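Local coordinates for putative SnoaL-like polyketide cyclase (PDB 3KKG) that probably acts as a SnoaL-like polyketide cyclase, an enzyme that closes a ring in a polyketide intermediate, at the interface of chains A and B. Sequence-based numbering; all coordinates share one arbitrary frame. Chains: chain A/B, Putative SnoaL-like polyketide cyclase.

The interface of chains A and B. Residues chain A 111-112, 132, 135; chain B 46-48, 130.
An N-cap aspartate of chain A meets the loop after strand 41-45 of chain B, in the sheet-lined interface of two SnoaL-like alpha+beta barrel folds. A:Asp132 precedes helix 133-140 and reaches B:Ser47 across the two-fold interface. Its CG lies anti to the backbone N (chi1 -169°), which carries the carboxylate away from its own strand end towards the B loop. Carboxylate oxygen OD2 of A:Asp132 takes a hydrogen bond from the hydroxyl OG of B:Ser47 at 2.6 Å. The backbone N of B:Ser47 gives a second one to the same A:Asp132 OD2, at 3.0 Å. Both donors come on the anti side of OD2. They tilt out of the carboxylate plane by 30° (OG) and 34° (N), from opposite faces, and so clasp the oxygen between them. The other oxygen, A:Asp132 OD1, accepts the N-H of A:Ala135, with 3.0 Å from N to OD1. That donor stands well above the carboxylate plane. The first turn of the helix thus steadies the group that binds the partner chain, and the helix end would probably favour its negative charge. B:His46 turns its ring away and offers its CB, which lies 3.5 Å from A:Asp132 CG. Beside the polar pair, A:Pro112 of strand 108-120 packs its ring against the same serine. CD of A:Pro112 sits tightly against CB of B:Ser47, at 3.5 Å. Further along, A:Pro112 CG lies 4.0 Å from the ring atom CZ of B:Phe130. An alanine in place of A:Asp132 would probably leave the hydroxyl and N-H of B:Ser47 without their shared acceptor, and the N-H of A:Ala135 at the start of the helix without its cap. The two-fold axis repeats the contact with the chains exchanged. The site ties the start of the C-terminal helix of one subunit to a loop of the other, and probably supports a dimer.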
ATOM      1  N   VAL A 111      -9.358   4.248   8.295  1.00 16.41           N
ATOM      2  CA  VAL A 111      -8.092   4.272   7.576  1.00 17.29           C
ATOM      3  C   VAL A 111      -8.214   3.752   6.145  1.00 17.07           C
ATOM      4  O   VAL A 111      -8.995   2.842   5.897  1.00 17.60           O
ATOM      5  CB  VAL A 111      -6.967   3.474   8.316  1.00 19.89           C
ATOM      6  CG1 VAL A 111      -6.505   4.238   9.566  1.00 21.89           C
ATOM      7  CG2 VAL A 111      -7.412   2.027   8.621  1.00 21.94           C
ATOM      8  N   PRO A 112      -7.406   4.287   5.248  1.00 16.81           N
ATOM      9  CA  PRO A 112      -7.282   3.708   3.901  1.00 17.21           C
ATOM     10  C   PRO A 112      -6.406   2.473   3.952  1.00 17.32           C
ATOM     11  O   PRO A 112      -5.550   2.324   4.844  1.00 17.80           O
ATOM     12  CB  PRO A 112      -6.642   4.838   3.104  1.00 17.34           C
ATOM     13  CG  PRO A 112      -5.664   5.452   4.113  1.00 17.92           C
ATOM     14  CD  PRO A 112      -6.423   5.371   5.455  1.00 18.06           C
ATOM     15  N   ASP A 132      -2.453   2.091   7.274  1.00 18.04           N
ATOM     16  CA  ASP A 132      -1.636   2.964   8.134  1.00 16.95           C
ATOM     17  C   ASP A 132      -1.631   2.328   9.529  1.00 17.78           C
ATOM     18  O   ASP A 132      -2.333   2.704  10.460  1.00 17.88           O
ATOM     19  CB  ASP A 132      -2.229   4.359   8.215  1.00 18.01           C
ATOM     20  CG  ASP A 132      -1.259   5.340   8.868  1.00 18.76           C
ATOM     21  OD1 ASP A 132      -0.289   4.893   9.544  1.00 18.31           O
ATOM     22  OD2 ASP A 132      -1.482   6.570   8.751  1.00 19.63           O
ATOM     23  N   ALA A 135      -0.729   4.501  12.531  1.00 17.20           N
ATOM     24  CA  ALA A 135      -1.811   5.303  13.019  1.00 17.01           C
ATOM     25  C   ALA A 135      -2.795   4.439  13.819  1.00 17.35           C
ATOM     26  O   ALA A 135      -3.337   4.904  14.851  1.00 18.95           O
ATOM     27  CB  ALA A 135      -2.552   6.033  11.889  1.00 18.41           C
TER
ATOM     28  N   HIS B  46       0.276   7.657   3.778  1.00 17.41           N
ATOM     29  CA  HIS B  46      -0.475   6.757   4.642  1.00 17.33           C
ATOM     30  C   HIS B  46      -1.894   7.371   4.838  1.00 17.00           C
ATOM     31  O   HIS B  46      -2.586   7.653   3.871  1.00 18.11           O
ATOM     32  CB  HIS B  46       0.316   6.462   5.940  1.00 19.48           C
ATOM     33  CG  HIS B  46       1.617   5.778   5.689  1.00 18.22           C
ATOM     34  ND1 HIS B  46       2.757   6.480   5.353  1.00 19.86           N
ATOM     35  CD2 HIS B  46       1.941   4.467   5.560  1.00 19.51           C
ATOM     36  CE1 HIS B  46       3.731   5.615   5.069  1.00 19.35           C
ATOM     37  NE2 HIS B  46       3.255   4.395   5.180  1.00 18.15           N
ATOM     38  N   SER B  47      -2.385   7.494   6.085  1.00 18.07           N
ATOM     39  CA  SER B  47      -3.714   8.048   6.341  1.00 19.26           C
ATOM     40  C   SER B  47      -3.663   9.549   6.620  1.00 18.96           C
ATOM     41  O   SER B  47      -4.706  10.147   6.957  1.00 20.89           O
ATOM     42  CB  SER B  47      -4.427   7.358   7.510  1.00 19.10           C
ATOM     43  OG  SER B  47      -3.812   7.685   8.726  1.00 20.42           O
ATOM     44  N   ASN B  48      -2.490  10.174   6.445  1.00 17.92           N
ATOM     45  CA  ASN B  48      -2.384  11.652   6.683  1.00 19.04           C
ATOM     46  C   ASN B  48      -3.262  12.418   5.719  1.00 18.32           C
ATOM     47  O   ASN B  48      -3.555  11.974   4.628  1.00 21.01           O
ATOM     48  CB  ASN B  48      -0.987  12.202   6.497  1.00 20.50           C
ATOM     49  CG  ASN B  48       0.015  11.730   7.509  1.00 26.22           C
ATOM     50  OD1 ASN B  48       1.191  12.144   7.443  1.00 33.36           O
ATOM     51  ND2 ASN B  48      -0.387  10.867   8.399  1.00 28.92           N
ATOM     52  N   PHE B 130       2.108   4.042   0.788  1.00 17.16           N
ATOM     53  CA  PHE B 130       2.249   3.236   1.993  1.00 17.15           C
ATOM     54  C   PHE B 130       3.568   2.514   2.022  1.00 16.34           C
ATOM     55  O   PHE B 130       3.986   1.940   1.012  1.00 16.65           O
ATOM     56  CB  PHE B 130       1.211   2.129   2.098  1.00 17.63           C
ATOM     57  CG  PHE B 130      -0.213   2.580   2.098  1.00 18.06           C
ATOM     58  CD1 PHE B 130      -0.899   2.788   0.931  1.00 19.30           C
ATOM     59  CD2 PHE B 130      -0.924   2.715   3.289  1.00 18.35           C
ATOM     60  CE1 PHE B 130      -2.256   3.192   0.948  1.00 19.01           C
ATOM     61  CE2 PHE B 130      -2.256   3.080   3.318  1.00 18.35           C
ATOM     62  CZ  PHE B 130      -2.905   3.321   2.178  1.00 18.31           C
TER